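Local coordinates for toxin protein (Yersinia entomophaga, PDB 6AQK) that is the C-terminal toxin domain of an RHS protein and probably an ADP-ribosyltransferase that moves ADP-ribose from NAD+ onto a target molecule, at residues 161-166 against 220-225; 128-133 against 200-205; 17-22 against 89-94. All blocks are in the same frame, centred on the assembly; numbering follows the deposited sequence.

How the contacts relate
Contacts 1 and 2 belong to the same mixed five-stranded sheet, and contact 3 lies apart from it. In contact 1 two inner strands run side by side; contact 2 lies at the outer edge, where strand 131-140 begins beside the end of strand 192-200. The centres of contacts 1 and 2 are about 15 Å apart and the two touch: Tyr220 CE1 packs on Tyr200 CD1 at 3.6 Å. Contact 3, between residues close to the N-terminus and the chain following on from helix 74-90, is across the chain's centre, its own centre about 25 Å from that of contact 1 and about 39 Å from that of contact 2. A bound platinum ion lies about 6 Å from the side chain of His164 in contact 1.

Contact 1 of 3, residues 161-166 against 220-225; sequences IMWHFD and YIIKAR
Two inner, parallel strands of the toxin's mixed beta-sheet pair here in exact register, Ile161 beside Tyr220 through to Asp166 beside Arg225. Five backbone hydrogen bonds lace them together; the shortest, His164 N to Ile222 O at 2.8 Å, lies in the carbonyl plane, whereas Ala224 N approaches His164 O from above that plane. On the side of the sheet that carries Trp163, Ile222 does most of the work. Both side chains put their gamma branch beside the backbone N (CG of Trp163, chi1 -51°; CG1 of Ile222, chi1 -52°), so they run alongside each other and point the same way. Ile222 CG2 meets Trp163 CE3 at 3.6 Å, and Ile222 CD1 also touches Ile161 CG2, those side chains crossing obliquely. Farther along, Ala224 CB touches Phe165 CE1. Trp163 NE1 is bonded to Asp106 on neighbouring strand 101-106. On the opposite side, Met162 CB meets Ile221 CD1, while His164 ND1 and NE2 are held by Tyr207 and Glu101. Asp166 OD2 and Arg225 NH1 form a salt bridge modelled implausibly short, its detail uncertain; Arg225 NE also reaches Glu168. Over the indole comes a CH-pi contact: Ile222 CD1 sits 3.7 Å from the centroid of Trp163's six-membered ring, 5° off its normal.

Contact 2 of 3, residues 128-133 against 200-205; sequences SDTVQK and YLPEGR
At the edge of the sheet, the start of edge strand 131-140 is clasped by the last residue of strand 192-200 and the loop that follows. Val131 and Tyr200 form an antiparallel hydrogen-bonded pair, but an uneven one: Tyr200 N reaches Val131 O at 2.7 Å, nearly along the C=O axis, whereas the return bond from Val131 N to Tyr200 O is weak at 3.5 Å.

The tight part is built round Tyr200, Pro202 and Thr130. With CG anti to its backbone N (chi1 164°), the Tyr200 ring brings its edge to Asp129 O, which lies in the ring plane 3.5 Å from CE2. Pro202 N sits over one face of that ring, offset toward the rim, and Pro202 CG presses against Ser128 O at 3.3 Å. Phe120 and Ser124 of helix 115-124 also touch Tyr200, and Tyr200 OH bonds to Lys127 O. Thr130 CG2, anti to the carbonyl carbon, meets Pro202 CD at 3.6 Å and lies over a face of the Arg205 guanidinium, 3.5 Å from NH1. Arg205 folds back through bends at chi2 and chi3, after a type II turn from Pro202 to Arg205 closed by Arg205 N to Pro202 O; its NH2 pairs with Asp209.

The loose, solvent side belongs to Ser128 and Asp129, both exposed, whose side chains turn away.

Asp129 O is buried with no hydrogen-bonding partner in the model, so the aromatic edge, whose C-H groups should carry a slight positive charge, probably offers it weak electrostatic compensation in place of a true bond.

Contact 3 of 3, residues 17-22 against 89-94; sequences PALYKQ and AEWSGY
This is a side-chain-to-backbone contact on the helical side of the fold, between residues 17-22, which lead into a short helix, and 89-94, which carry on from helix 74-90. Glu90 and Tyr94 carry it, reaching across to the backbone of Ala18 and Leu19.

Glu90 is extended beyond CG and presents OE1 to two donors. Ala18 N comes to the syn lone pair of OE1 at 2.9 Å with an N-H...O angle of 159°, while Tyr94 OH donates a hydrogen bond to the anti lone pair of Glu90 OE1 at 2.6 Å. The carboxylate oxygen is thus gripped from both sides, which would be expected to keep it ionised. Tyr94 OH in turn takes a weak bond from Leu19 N at 3.3 Å, so the acid positions the phenol that meets the second amide.

Around these bonds the Tyr94 ring is bracketed by apolar groups. Pro17 CB touches CE1 of Tyr94 at 3.7 Å, and Leu19 CB and CD2 lie near CE2 of the same ring, each 4.1 Å away. Tyr94 CD2 also stands over a face of the Trp91 ring, offset toward its rim, and Trp91 NE1 is bonded to Ala172 O.

A carboxylate and a phenol thus take the consecutive amides Ala18 N and Leu19 N, a side-chain-to-backbone link that joins the chain around helix 19-23 to helix 74-90 within plain helical packing.

Contact 1 of 3, residues 161-166 against 220-225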
loop_
_atom_site.group_PDB
_atom_site.type_symbol
_atom_site.label_atom_id
_atom_site.label_comp_id
_atom_site.label_asym_id
_atom_site.label_seq_id
_atom_site.Cartn_x
_atom_site.Cartn_y
_atom_site.Cartn_z
ATOM N N ILE A 161 0.245 -12.473 -0.218
ATOM C CA ILE A 161 -0.870 -11.820 0.468
ATOM C C ILE A 161 -1.649 -11.042 -0.589
ATOM O O ILE A 161 -1.082 -10.346 -1.440
ATOM C CB ILE A 161 -0.341 -10.852 1.557
ATOM C CG1 ILE A 161 0.467 -11.667 2.573
ATOM C CG2 ILE A 161 -1.476 -10.080 2.237
ATOM C CD1 ILE A 161 1.365 -10.886 3.476
ATOM N N MET A 162 -2.963 -11.156 -0.547
ATOM C CA MET A 162 -3.795 -10.343 -1.403
ATOM C C MET A 162 -4.796 -9.578 -0.539
ATOM O O MET A 162 -5.459 -10.151 0.323
ATOM C CB MET A 162 -4.570 -11.142 -2.447
ATOM C CG MET A 162 -5.287 -10.268 -3.463
ATOM S SD MET A 162 -6.472 -11.140 -4.573
ATOM C CE MET A 162 -7.839 -11.170 -3.461
ATOM N N TRP A 163 -4.932 -8.292 -0.788
ATOM C CA TRP A 163 -6.008 -7.529 -0.225
ATOM C C TRP A 163 -7.195 -7.479 -1.183
ATOM O O TRP A 163 -7.038 -7.338 -2.377
ATOM C CB TRP A 163 -5.576 -6.084 -0.006
ATOM C CG TRP A 163 -4.306 -5.800 0.727
ATOM C CD1 TRP A 163 -3.031 -6.008 0.293
ATOM C CD2 TRP A 163 -4.174 -5.124 2.034
ATOM N NE1 TRP A 163 -2.118 -5.534 1.214
ATOM C CE2 TRP A 163 -2.782 -4.982 2.281
ATOM C CE3 TRP A 163 -5.072 -4.657 2.995
ATOM C CZ2 TRP A 163 -2.292 -4.356 3.418
ATOM C CZ3 TRP A 163 -4.579 -4.018 4.110
ATOM C CH2 TRP A 163 -3.192 -3.911 4.330
ATOM N N HIS A 164 -8.391 -7.549 -0.621
ATOM C CA HIS A 164 -9.611 -7.386 -1.381
ATOM C C HIS A 164 -10.327 -6.226 -0.752
ATOM O O HIS A 164 -10.839 -6.328 0.368
ATOM C CB HIS A 164 -10.463 -8.647 -1.302
ATOM C CG HIS A 164 -11.732 -8.549 -2.070
ATOM N ND1 HIS A 164 -12.716 -9.499 -1.989
ATOM C CD2 HIS A 164 -12.184 -7.597 -2.922
ATOM C CE1 HIS A 164 -13.715 -9.159 -2.786
ATOM N NE2 HIS A 164 -13.412 -8.011 -3.370
ATOM N N PHE A 165 -10.329 -5.125 -1.493
ATOM C CA PHE A 165 -10.889 -3.848 -1.067
ATOM C C PHE A 165 -12.296 -3.662 -1.579
ATOM O O PHE A 165 -12.572 -3.803 -2.762
ATOM C CB PHE A 165 -10.031 -2.739 -1.572
ATOM C CG PHE A 165 -8.685 -2.683 -0.878
ATOM C CD1 PHE A 165 -8.590 -2.487 0.496
ATOM C CD2 PHE A 165 -7.526 -2.807 -1.605
ATOM C CE1 PHE A 165 -7.362 -2.488 1.138
ATOM C CE2 PHE A 165 -6.326 -2.834 -0.970
ATOM C CZ PHE A 165 -6.228 -2.633 0.356
ATOM N N ASP A 166 -13.174 -3.397 -0.630
ATOM C CA ASP A 166 -14.527 -2.880 -0.902
ATOM C C ASP A 166 -14.484 -1.352 -0.838
ATOM O O ASP A 166 -14.187 -0.776 0.206
ATOM C CB ASP A 166 -15.474 -3.487 0.151
ATOM C CG ASP A 166 -16.889 -2.979 0.052
ATOM O OD1 ASP A 166 -17.258 -2.401 -0.987
ATOM O OD2 ASP A 166 -17.650 -3.190 1.032
ATOM N N TYR A 220 -2.705 -15.673 2.214
ATOM C CA TYR A 220 -3.438 -14.786 3.114
ATOM C C TYR A 220 -4.245 -13.749 2.308
ATOM O O TYR A 220 -3.748 -13.183 1.335
ATOM C CB TYR A 220 -2.503 -14.006 4.060
ATOM C CG TYR A 220 -1.779 -14.969 4.913
ATOM C CD1 TYR A 220 -2.413 -15.518 6.007
ATOM C CD2 TYR A 220 -0.530 -15.448 4.549
ATOM C CE1 TYR A 220 -1.799 -16.487 6.773
ATOM C CE2 TYR A 220 0.118 -16.451 5.295
ATOM C CZ TYR A 220 -0.554 -16.964 6.411
ATOM O OH TYR A 220 -0.017 -17.959 7.221
ATOM N N ILE A 221 -5.494 -13.577 2.721
ATOM C CA ILE A 221 -6.390 -12.565 2.204
ATOM C C ILE A 221 -6.762 -11.576 3.287
ATOM O O ILE A 221 -7.223 -11.947 4.386
ATOM C CB ILE A 221 -7.687 -13.157 1.615
ATOM C CG1 ILE A 221 -7.369 -14.340 0.647
ATOM C CG2 ILE A 221 -8.503 -12.037 0.936
ATOM C CD1 ILE A 221 -6.585 -14.009 -0.640
ATOM N N ILE A 222 -6.531 -10.318 2.988
ATOM C CA ILE A 222 -6.998 -9.238 3.858
ATOM C C ILE A 222 -8.203 -8.603 3.183
ATOM O O ILE A 222 -8.085 -8.026 2.157
ATOM C CB ILE A 222 -5.922 -8.193 4.122
ATOM C CG1 ILE A 222 -4.621 -8.853 4.617
ATOM C CG2 ILE A 222 -6.472 -7.174 5.081
ATOM C CD1 ILE A 222 -3.463 -7.864 4.640
ATOM N N LYS A 223 -9.380 -8.683 3.807
ATOM C CA LYS A 223 -10.553 -7.949 3.378
ATOM C C LYS A 223 -10.650 -6.648 4.179
ATOM O O LYS A 223 -10.594 -6.656 5.399
ATOM C CB LYS A 223 -11.822 -8.765 3.648
ATOM C CG LYS A 223 -11.795 -10.070 2.863
ATOM C CD LYS A 223 -13.130 -10.804 2.810
ATOM C CE LYS A 223 -14.169 -10.104 1.945
ATOM N NZ LYS A 223 -15.486 -10.792 2.204
ATOM N N ALA A 224 -10.852 -5.558 3.457
ATOM C CA ALA A 224 -10.932 -4.237 4.021
ATOM C C ALA A 224 -11.834 -3.335 3.218
ATOM O O ALA A 224 -12.050 -3.546 2.022
ATOM C CB ALA A 224 -9.545 -3.633 4.090
ATOM N N ARG A 225 -12.349 -2.292 3.876
ATOM C CA ARG A 225 -13.184 -1.300 3.266
ATOM C C ARG A 225 -12.443 -0.046 3.168
ATOM O O ARG A 225 -11.788 0.340 4.134
ATOM C CB ARG A 225 -14.421 -1.049 4.119
ATOM C CG ARG A 225 -15.129 -2.322 4.548
ATOM C CD ARG A 225 -16.351 -2.072 5.470
ATOM N NE ARG A 225 -17.383 -1.220 4.880
ATOM C CZ ARG A 225 -18.218 -1.567 3.893
ATOM N NH1 ARG A 225 -18.156 -2.766 3.328
ATOM N NH2 ARG A 225 -19.126 -0.695 3.453
#

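Contact 2 of 3, residues 128-133 against 200-205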
loop_
_atom_site.group_PDB
_atom_site.type_symbol
_atom_site.label_atom_id
_atom_site.label_comp_id
_atom_site.label_asym_id
_atom_site.label_seq_id
_atom_site.Cartn_x
_atom_site.Cartn_y
_atom_site.Cartn_z
ATOM N N SER A 128 -3.668 -27.162 7.726
ATOM C CA SER A 128 -4.167 -27.912 6.573
ATOM C C SER A 128 -5.517 -27.396 6.128
ATOM O O SER A 128 -5.925 -27.696 5.005
ATOM C CB SER A 128 -4.314 -29.401 6.941
ATOM O OG SER A 128 -3.242 -29.760 7.764
ATOM N N ASP A 129 -6.231 -26.667 7.013
ATOM C CA ASP A 129 -7.567 -26.129 6.665
ATOM C C ASP A 129 -7.538 -24.593 6.677
ATOM O O ASP A 129 -6.680 -23.989 7.311
ATOM C CB ASP A 129 -8.660 -26.581 7.660
ATOM C CG ASP A 129 -8.571 -28.090 8.067
ATOM O OD1 ASP A 129 -7.641 -28.828 7.657
ATOM O OD2 ASP A 129 -9.453 -28.531 8.854
ATOM N N THR A 130 -8.523 -23.999 6.021
ATOM C CA THR A 130 -8.713 -22.517 6.008
ATOM C C THR A 130 -9.158 -22.056 7.384
ATOM O O THR A 130 -9.692 -22.849 8.192
ATOM C CB THR A 130 -9.755 -22.129 5.012
ATOM O OG1 THR A 130 -10.972 -22.799 5.382
ATOM C CG2 THR A 130 -9.337 -22.547 3.620
ATOM N N VAL A 131 -8.884 -20.786 7.671
ATOM C CA VAL A 131 -9.208 -20.143 8.940
ATOM C C VAL A 131 -9.514 -18.726 8.519
ATOM O O VAL A 131 -8.792 -18.161 7.637
ATOM C CB VAL A 131 -7.988 -20.078 9.916
ATOM C CG1 VAL A 131 -8.337 -19.283 11.171
ATOM C CG2 VAL A 131 -7.559 -21.454 10.308
ATOM N N GLN A 132 -10.609 -18.204 9.047
ATOM C CA GLN A 132 -10.899 -16.760 8.998
ATOM C C GLN A 132 -10.851 -16.182 10.413
ATOM O O GLN A 132 -11.124 -16.872 11.391
ATOM C CB GLN A 132 -12.291 -16.467 8.501
ATOM C CG GLN A 132 -12.674 -16.972 7.136
ATOM C CD GLN A 132 -14.097 -16.531 6.763
ATOM O OE1 GLN A 132 -14.677 -15.624 7.400
ATOM N NE2 GLN A 132 -14.673 -17.179 5.748
ATOM N N LYS A 133 -10.555 -14.896 10.500
ATOM C CA LYS A 133 -10.614 -14.172 11.723
ATOM C C LYS A 133 -11.285 -12.853 11.380
ATOM O O LYS A 133 -10.797 -12.091 10.559
ATOM C CB LYS A 133 -9.233 -13.976 12.302
ATOM C CG LYS A 133 -9.219 -13.131 13.558
ATOM C CD LYS A 133 -7.818 -12.818 14.048
ATOM C CE LYS A 133 -7.915 -12.091 15.384
ATOM N NZ LYS A 133 -6.562 -11.921 15.978
ATOM N N TYR A 200 -6.829 -17.345 5.937
ATOM C CA TYR A 200 -5.690 -18.169 5.612
ATOM C C TYR A 200 -6.124 -19.258 4.635
ATOM O O TYR A 200 -7.186 -19.885 4.775
ATOM C CB TYR A 200 -5.097 -18.826 6.878
ATOM C CG TYR A 200 -4.184 -19.977 6.568
ATOM C CD1 TYR A 200 -2.928 -19.768 5.968
ATOM C CD2 TYR A 200 -4.578 -21.291 6.822
ATOM C CE1 TYR A 200 -2.066 -20.840 5.682
ATOM C CE2 TYR A 200 -3.737 -22.357 6.534
ATOM C CZ TYR A 200 -2.496 -22.147 5.978
ATOM O OH TYR A 200 -1.705 -23.207 5.689
ATOM N N LEU A 201 -5.259 -19.499 3.686
ATOM C CA LEU A 201 -5.527 -20.423 2.589
ATOM C C LEU A 201 -4.377 -21.399 2.510
ATOM O O LEU A 201 -3.247 -21.070 2.046
ATOM C CB LEU A 201 -5.715 -19.661 1.266
ATOM C CG LEU A 201 -6.974 -18.784 1.048
ATOM C CD1 LEU A 201 -6.815 -17.975 -0.234
ATOM C CD2 LEU A 201 -8.293 -19.550 1.042
ATOM N N PRO A 202 -4.618 -22.648 2.910
ATOM C CA PRO A 202 -3.569 -23.661 2.620
ATOM C C PRO A 202 -3.109 -23.758 1.144
ATOM O O PRO A 202 -3.764 -23.298 0.230
ATOM C CB PRO A 202 -4.228 -25.003 3.058
ATOM C CG PRO A 202 -5.369 -24.616 3.944
ATOM C CD PRO A 202 -5.823 -23.231 3.508
ATOM N N GLU A 203 -1.961 -24.349 0.932
ATOM C CA GLU A 203 -1.485 -24.731 -0.407
ATOM C C GLU A 203 -2.544 -25.401 -1.248
ATOM O O GLU A 203 -3.315 -26.202 -0.751
ATOM C CB GLU A 203 -0.308 -25.708 -0.295
ATOM C CG GLU A 203 0.999 -25.105 0.180
ATOM C CD GLU A 203 1.613 -24.142 -0.814
ATOM O OE1 GLU A 203 1.246 -24.166 -2.015
ATOM O OE2 GLU A 203 2.464 -23.345 -0.380
ATOM N N GLY A 204 -2.637 -25.026 -2.504
ATOM C CA GLY A 204 -3.716 -25.549 -3.352
ATOM C C GLY A 204 -5.087 -24.929 -3.212
ATOM O O GLY A 204 -5.906 -25.119 -4.099
ATOM N N ARG A 205 -5.354 -24.165 -2.150
ATOM C CA ARG A 205 -6.670 -23.557 -1.921
ATOM C C ARG A 205 -6.679 -22.145 -2.522
ATOM O O ARG A 205 -5.605 -21.519 -2.616
ATOM C CB ARG A 205 -6.976 -23.475 -0.437
ATOM C CG ARG A 205 -7.042 -24.832 0.269
ATOM C CD ARG A 205 -8.136 -25.752 -0.293
ATOM N NE ARG A 205 -9.453 -25.154 -0.208
ATOM C CZ ARG A 205 -10.227 -25.095 0.863
ATOM N NH1 ARG A 205 -9.851 -25.632 2.013
ATOM N NH2 ARG A 205 -11.416 -24.482 0.772
#

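Contact 3 of 3, residues 17-22 against 89-94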
loop_
_atom_site.group_PDB
_atom_site.type_symbol
_atom_site.label_atom_id
_atom_site.label_comp_id
_atom_site.label_asym_id
_atom_site.label_seq_id
_atom_site.Cartn_x
_atom_site.Cartn_y
_atom_site.Cartn_z
ATOM N N PRO A 17 0.104 15.679 -12.826
ATOM C CA PRO A 17 -0.007 15.222 -11.432
ATOM C C PRO A 17 1.320 14.942 -10.747
ATOM O O PRO A 17 2.202 14.281 -11.301
ATOM C CB PRO A 17 -0.796 13.951 -11.582
ATOM C CG PRO A 17 -1.740 14.229 -12.727
ATOM C CD PRO A 17 -0.913 15.046 -13.697
ATOM N N ALA A 18 1.518 15.545 -9.584
ATOM C CA ALA A 18 2.645 15.263 -8.761
ATOM C C ALA A 18 2.722 13.805 -8.398
ATOM O O ALA A 18 3.825 13.294 -8.151
ATOM C CB ALA A 18 2.593 16.126 -7.516
ATOM N N LEU A 19 1.577 13.123 -8.395
ATOM C CA LEU A 19 1.599 11.662 -8.188
ATOM C C LEU A 19 2.586 10.887 -9.090
ATOM O O LEU A 19 3.178 9.884 -8.625
ATOM C CB LEU A 19 0.196 11.074 -8.307
ATOM C CG LEU A 19 -0.084 9.646 -7.999
ATOM C CD1 LEU A 19 0.390 9.392 -6.582
ATOM C CD2 LEU A 19 -1.579 9.359 -8.070
ATOM N N TYR A 20 2.773 11.326 -10.354
ATOM C CA TYR A 20 3.726 10.667 -11.247
ATOM C C TYR A 20 5.116 10.588 -10.633
ATOM O O TYR A 20 5.827 9.580 -10.849
ATOM C CB TYR A 20 3.905 11.398 -12.567
ATOM C CG TYR A 20 2.807 11.178 -13.575
ATOM C CD1 TYR A 20 2.703 9.994 -14.311
ATOM C CD2 TYR A 20 1.953 12.214 -13.905
ATOM C CE1 TYR A 20 1.671 9.858 -15.253
ATOM C CE2 TYR A 20 0.938 12.086 -14.822
ATOM C CZ TYR A 20 0.787 10.940 -15.488
ATOM O OH TYR A 20 -0.246 10.959 -16.361
ATOM N N LYS A 21 5.560 11.662 -9.988
ATOM C CA LYS A 21 6.866 11.655 -9.295
ATOM C C LYS A 21 7.087 10.501 -8.303
ATOM O O LYS A 21 8.186 9.974 -8.208
ATOM C CB LYS A 21 7.201 13.004 -8.624
ATOM C CG LYS A 21 7.381 14.183 -9.599
ATOM C CD LYS A 21 7.467 15.499 -8.839
ATOM N N GLN A 22 6.045 10.090 -7.589
ATOM C CA GLN A 22 6.141 9.014 -6.642
ATOM C C GLN A 22 6.104 7.627 -7.307
ATOM O O GLN A 22 6.582 6.649 -6.739
ATOM C CB GLN A 22 4.905 9.149 -5.725
ATOM C CG GLN A 22 4.862 8.189 -4.586
ATOM C CD GLN A 22 4.142 6.909 -4.832
ATOM O OE1 GLN A 22 3.460 6.713 -5.820
ATOM N NE2 GLN A 22 4.328 5.965 -3.888
ATOM N N ALA A 89 -2.559 18.185 -1.994
ATOM C CA ALA A 89 -3.183 19.412 -2.503
ATOM C C ALA A 89 -3.978 19.183 -3.772
ATOM O O ALA A 89 -5.138 19.647 -3.893
ATOM C CB ALA A 89 -2.137 20.430 -2.695
ATOM N N GLU A 90 -3.411 18.323 -4.634
ATOM C CA GLU A 90 -4.010 17.985 -5.904
ATOM C C GLU A 90 -5.083 16.977 -5.816
ATOM O O GLU A 90 -5.780 16.715 -6.831
ATOM C CB GLU A 90 -2.929 17.489 -6.868
ATOM C CG GLU A 90 -1.881 18.562 -7.190
ATOM C CD GLU A 90 -0.783 18.119 -8.083
ATOM O OE1 GLU A 90 -0.740 16.929 -8.450
ATOM O OE2 GLU A 90 0.050 18.979 -8.477
ATOM N N TRP A 91 -5.187 16.300 -4.680
ATOM C CA TRP A 91 -5.896 14.989 -4.676
ATOM C C TRP A 91 -7.356 15.088 -5.170
ATOM O O TRP A 91 -7.858 14.226 -5.994
ATOM C CB TRP A 91 -5.857 14.278 -3.280
ATOM C CG TRP A 91 -6.133 12.791 -3.408
ATOM C CD1 TRP A 91 -7.327 12.174 -3.315
ATOM C CD2 TRP A 91 -5.170 11.753 -3.693
ATOM N NE1 TRP A 91 -7.190 10.835 -3.563
ATOM C CE2 TRP A 91 -5.858 10.554 -3.747
ATOM C CE3 TRP A 91 -3.772 11.739 -3.889
ATOM C CZ2 TRP A 91 -5.242 9.352 -4.077
ATOM C CZ3 TRP A 91 -3.148 10.521 -4.171
ATOM C CH2 TRP A 91 -3.900 9.338 -4.247
ATOM N N SER A 92 -8.059 16.102 -4.682
ATOM C CA SER A 92 -9.494 16.230 -5.038
ATOM C C SER A 92 -9.688 16.442 -6.541
ATOM O O SER A 92 -10.721 16.100 -7.039
ATOM C CB SER A 92 -10.207 17.272 -4.166
ATOM O OG SER A 92 -9.942 18.532 -4.713
ATOM N N GLY A 93 -8.671 16.961 -7.258
ATOM C CA GLY A 93 -8.723 17.211 -8.695
ATOM C C GLY A 93 -8.394 15.963 -9.525
ATOM O O GLY A 93 -8.545 16.003 -10.712
ATOM N N TYR A 94 -7.935 14.849 -8.908
ATOM C CA TYR A 94 -7.656 13.613 -9.636
ATOM C C TYR A 94 -8.917 12.856 -9.967
ATOM O O TYR A 94 -9.885 12.970 -9.250
ATOM C CB TYR A 94 -6.713 12.740 -8.773
ATOM C CG TYR A 94 -5.328 13.285 -8.542
ATOM C CD1 TYR A 94 -4.770 14.300 -9.313
ATOM C CD2 TYR A 94 -4.507 12.693 -7.535
ATOM C CE1 TYR A 94 -3.452 14.742 -9.097
ATOM C CE2 TYR A 94 -3.206 13.103 -7.338
ATOM C CZ TYR A 94 -2.676 14.126 -8.106
ATOM O OH TYR A 94 -1.377 14.498 -7.828
#